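Local atomic coordinates of ribose-phosphate pyrophosphokinase (Mycobacterium smegmatis, PDB entry 5MP7), a protein that probably makes the central metabolite 5-phospho-alpha-D-ribose 1-diphosphate by transferring the pyrophosphoryl group of ATP to the 1-hydroxyl of ribose 5-phosphate. Residues A[58-64]-A[90-96]. Residues are numbered along the deposited sequence.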
ATOM      1  N   GLY A  58     -47.454 -29.384  35.782  1.00 30.25           N
ATOM      2  CA  GLY A  58     -48.296 -30.441  36.331  1.00 28.31           C
ATOM      3  C   GLY A  58     -48.488 -31.711  35.535  1.00 30.71           C
ATOM      4  O   GLY A  58     -49.191 -32.618  35.991  1.00 31.65           O
ATOM      5  N   CYS A  59     -47.803 -31.833  34.399  1.00 33.50           N
ATOM      6  CA  CYS A  59     -47.980 -32.963  33.508  1.00 35.30           C
ATOM      7  C   CYS A  59     -47.159 -34.211  33.896  1.00 36.47           C
ATOM      8  O   CYS A  59     -46.179 -34.150  34.620  1.00 31.73           O
ATOM      9  CB  CYS A  59     -47.631 -32.557  32.078  1.00 37.73           C
ATOM     10  SG  CYS A  59     -45.841 -32.419  31.722  1.00 45.47           S
ATOM     11  N   ASP A  60     -47.621 -35.343  33.402  1.00 38.44           N
ATOM     12  CA  ASP A  60     -46.856 -36.571  33.393  1.00 39.06           C
ATOM     13  C   ASP A  60     -46.193 -36.600  32.015  1.00 33.51           C
ATOM     14  O   ASP A  60     -46.865 -36.777  31.016  1.00 31.80           O
ATOM     15  CB  ASP A  60     -47.779 -37.769  33.593  1.00 42.18           C
ATOM     16  CG  ASP A  60     -48.356 -37.834  35.005  1.00 45.91           C
ATOM     17  OD1 ASP A  60     -48.898 -36.827  35.535  1.00 56.27           O
ATOM     18  OD2 ASP A  60     -48.295 -38.919  35.604  1.00 47.59           O
ATOM     19  N   ALA A  61     -44.890 -36.359  31.978  1.00 30.04           N
ATOM     20  CA  ALA A  61     -44.178 -36.134  30.746  1.00 28.33           C
ATOM     21  C   ALA A  61     -43.438 -37.375  30.345  1.00 28.01           C
ATOM     22  O   ALA A  61     -42.849 -38.048  31.194  1.00 29.46           O
ATOM     23  CB  ALA A  61     -43.202 -34.999  30.896  1.00 27.73           C
ATOM     24  N   PHE A  62     -43.492 -37.682  29.050  1.00 26.71           N
ATOM     25  CA  PHE A  62     -42.733 -38.777  28.455  1.00 27.12           C
ATOM     26  C   PHE A  62     -41.861 -38.185  27.356  1.00 27.50           C
ATOM     27  O   PHE A  62     -42.363 -37.592  26.400  1.00 29.24           O
ATOM     28  CB  PHE A  62     -43.691 -39.820  27.931  1.00 25.80           C
ATOM     29  CG  PHE A  62     -44.465 -40.479  29.006  1.00 25.55           C
ATOM     30  CD1 PHE A  62     -45.593 -39.873  29.544  1.00 25.14           C
ATOM     31  CD2 PHE A  62     -44.046 -41.680  29.544  1.00 27.09           C
ATOM     32  CE1 PHE A  62     -46.298 -40.471  30.602  1.00 24.38           C
ATOM     33  CE2 PHE A  62     -44.756 -42.286  30.588  1.00 26.05           C
ATOM     34  CZ  PHE A  62     -45.898 -41.691  31.095  1.00 22.91           C
ATOM     35  N   VAL A  63     -40.556 -38.277  27.524  1.00 25.81           N
ATOM     36  CA  VAL A  63     -39.627 -37.591  26.631  1.00 25.68           C
ATOM     37  C   VAL A  63     -38.968 -38.642  25.782  1.00 26.39           C
ATOM     38  O   VAL A  63     -38.142 -39.354  26.258  1.00 24.32           O
ATOM     39  CB  VAL A  63     -38.551 -36.850  27.409  1.00 24.91           C
ATOM     40  CG1 VAL A  63     -37.684 -36.047  26.467  1.00 24.45           C
ATOM     41  CG2 VAL A  63     -39.220 -35.956  28.418  1.00 27.09           C
ATOM     42  N   LEU A  64     -39.355 -38.714  24.516  1.00 29.37           N
ATOM     43  CA  LEU A  64     -38.939 -39.753  23.617  1.00 31.85           C
ATOM     44  C   LEU A  64     -37.796 -39.277  22.746  1.00 33.04           C
ATOM     45  O   LEU A  64     -37.937 -38.346  21.996  1.00 39.98           O
ATOM     46  CB  LEU A  64     -40.128 -40.176  22.762  1.00 34.55           C
ATOM     47  CG  LEU A  64     -39.920 -41.120  21.568  1.00 37.78           C
ATOM     48  CD1 LEU A  64     -39.224 -42.418  21.915  1.00 38.48           C
ATOM     49  CD2 LEU A  64     -41.299 -41.423  20.992  1.00 41.12           C
ATOM     50  N   ALA A  90     -43.077 -29.858  35.763  1.00 24.64           N
ATOM     51  CA  ALA A  90     -43.651 -31.158  35.425  1.00 28.09           C
ATOM     52  C   ALA A  90     -43.689 -32.043  36.685  1.00 29.73           C
ATOM     53  O   ALA A  90     -42.810 -32.001  37.526  1.00 31.06           O
ATOM     54  CB  ALA A  90     -42.842 -31.830  34.354  1.00 27.21           C
ATOM     55  N   LYS A  91     -44.766 -32.774  36.842  1.00 33.70           N
ATOM     56  CA  LYS A  91     -44.989 -33.573  38.041  1.00 35.18           C
ATOM     57  C   LYS A  91     -44.105 -34.826  38.042  1.00 35.26           C
ATOM     58  O   LYS A  91     -43.417 -35.093  38.999  1.00 35.34           O
ATOM     59  CB  LYS A  91     -46.485 -33.924  38.136  1.00 37.15           C
ATOM     60  CG  LYS A  91     -46.898 -34.518  39.447  1.00 42.49           C
ATOM     61  CD  LYS A  91     -48.397 -34.639  39.516  1.00 47.45           C
ATOM     62  CE  LYS A  91     -49.105 -33.406  40.035  1.00 51.01           C
ATOM     63  NZ  LYS A  91     -50.484 -33.462  39.484  1.00 52.25           N
ATOM     64  N   ARG A  92     -44.089 -35.546  36.928  1.00 36.83           N
ATOM     65  CA  ARG A  92     -43.329 -36.786  36.754  1.00 36.59           C
ATOM     66  C   ARG A  92     -42.678 -36.764  35.368  1.00 33.67           C
ATOM     67  O   ARG A  92     -43.337 -36.413  34.394  1.00 31.33           O
ATOM     68  CB  ARG A  92     -44.299 -37.948  36.802  1.00 40.84           C
ATOM     69  CG  ARG A  92     -44.591 -38.475  38.180  1.00 46.67           C
ATOM     70  CD  ARG A  92     -45.861 -39.359  38.188  1.00 49.81           C
ATOM     71  NE  ARG A  92     -46.597 -39.092  39.424  1.00 61.17           N
ATOM     72  CZ  ARG A  92     -47.816 -38.548  39.554  1.00 69.24           C
ATOM     73  NH1 ARG A  92     -48.575 -38.227  38.514  1.00 66.66           N
ATOM     74  NH2 ARG A  92     -48.311 -38.352  40.789  1.00 83.33           N
ATOM     75  N   ILE A  93     -41.413 -37.168  35.275  1.00 29.43           N
ATOM     76  CA  ILE A  93     -40.683 -37.205  34.010  1.00 25.26           C
ATOM     77  C   ILE A  93     -40.144 -38.609  33.740  1.00 24.99           C
ATOM     78  O   ILE A  93     -39.345 -39.133  34.502  1.00 25.01           O
ATOM     79  CB  ILE A  93     -39.511 -36.219  34.016  1.00 23.93           C
ATOM     80  CG1 ILE A  93     -40.030 -34.844  34.338  1.00 23.48           C
ATOM     81  CG2 ILE A  93     -38.819 -36.189  32.648  1.00 23.54           C
ATOM     82  CD1 ILE A  93     -38.941 -33.864  34.669  1.00 24.32           C
ATOM     83  N   THR A  94     -40.577 -39.216  32.650  1.00 23.34           N
ATOM     84  CA  THR A  94     -40.042 -40.485  32.221  1.00 24.71           C
ATOM     85  C   THR A  94     -39.232 -40.289  30.925  1.00 25.06           C
ATOM     86  O   THR A  94     -39.734 -39.748  29.980  1.00 28.39           O
ATOM     87  CB  THR A  94     -41.182 -41.481  31.954  1.00 26.09           C
ATOM     88  OG1 THR A  94     -42.001 -41.630  33.131  1.00 23.22           O
ATOM     89  CG2 THR A  94     -40.629 -42.816  31.548  1.00 26.76           C
ATOM     90  N   ALA A  95     -37.983 -40.708  30.909  1.00 23.22           N
ATOM     91  CA  ALA A  95     -37.163 -40.691  29.721  1.00 24.78           C
ATOM     92  C   ALA A  95     -37.314 -42.019  28.988  1.00 28.36           C
ATOM     93  O   ALA A  95     -37.208 -43.099  29.574  1.00 29.27           O
ATOM     94  CB  ALA A  95     -35.714 -40.491  30.082  1.00 25.54           C
ATOM     95  N   ILE A  96     -37.572 -41.949  27.699  1.00 29.00           N
ATOM     96  CA  ILE A  96     -37.683 -43.131  26.878  1.00 29.13           C
ATOM     97  C   ILE A  96     -36.494 -43.142  25.921  1.00 28.16           C
ATOM     98  O   ILE A  96     -36.327 -42.235  25.120  1.00 25.25           O
ATOM     99  CB  ILE A  96     -38.986 -43.098  26.098  1.00 29.93           C
ATOM    100  CG1 ILE A  96     -40.144 -43.232  27.061  1.00 30.19           C
ATOM    101  CG2 ILE A  96     -39.036 -44.239  25.108  1.00 32.84           C
ATOM    102  CD1 ILE A  96     -41.434 -42.823  26.420  1.00 32.37           C
TER
HETATM  103  O   HOH W   1     -43.984 -39.670  33.708  1.00 35.29           O
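Ala-90 opens the pairing by setting its CB 4.0 Å from Cys-59 SG. Next along, the N of Lys-91 donates a hydrogen bond to Cys-59 O (3.0 Å), and Arg-92 N reaches the same oxygen in a weak hydrogen bond of 3.4 Å, so one carbonyl receives both as the strands come together. The side chain of Arg-92 adds a salt bridge, NH1 to Asp-60 OD2 at 3.0 Å, while the backbone O of Arg-92 accepts a hydrogen bond from Ala-61 N (2.9 Å). Ile-93 points to the opposite face of the sheet from Arg-92, where it, Ala-61 and Val-63 pack against Leu-85 of helix 71-87. Thr-94 N donates to Ala-61 O (2.9 Å) and Thr-94 O accepts from Val-63 N (3.0 Å); with Ile-96 N to Val-63 O (3.0 Å) this forms a parallel hydrogen-bond ladder. A water links Thr-94 OG1 to Ala-61 O. Phe-62, Leu-64, Thr-94 and Ile-96 share the Arg-92 face: Ile-96 CD1 lies 4.0 Å from Phe-62 CB, and helix 302-314 packs on both residues through Ile-309. Strands 60-64 and 92-96 are thus neighbours in the parallel sheet of the N-terminal PRTase-like domain, joined through helix 71-87 as a beta-alpha-beta crossover.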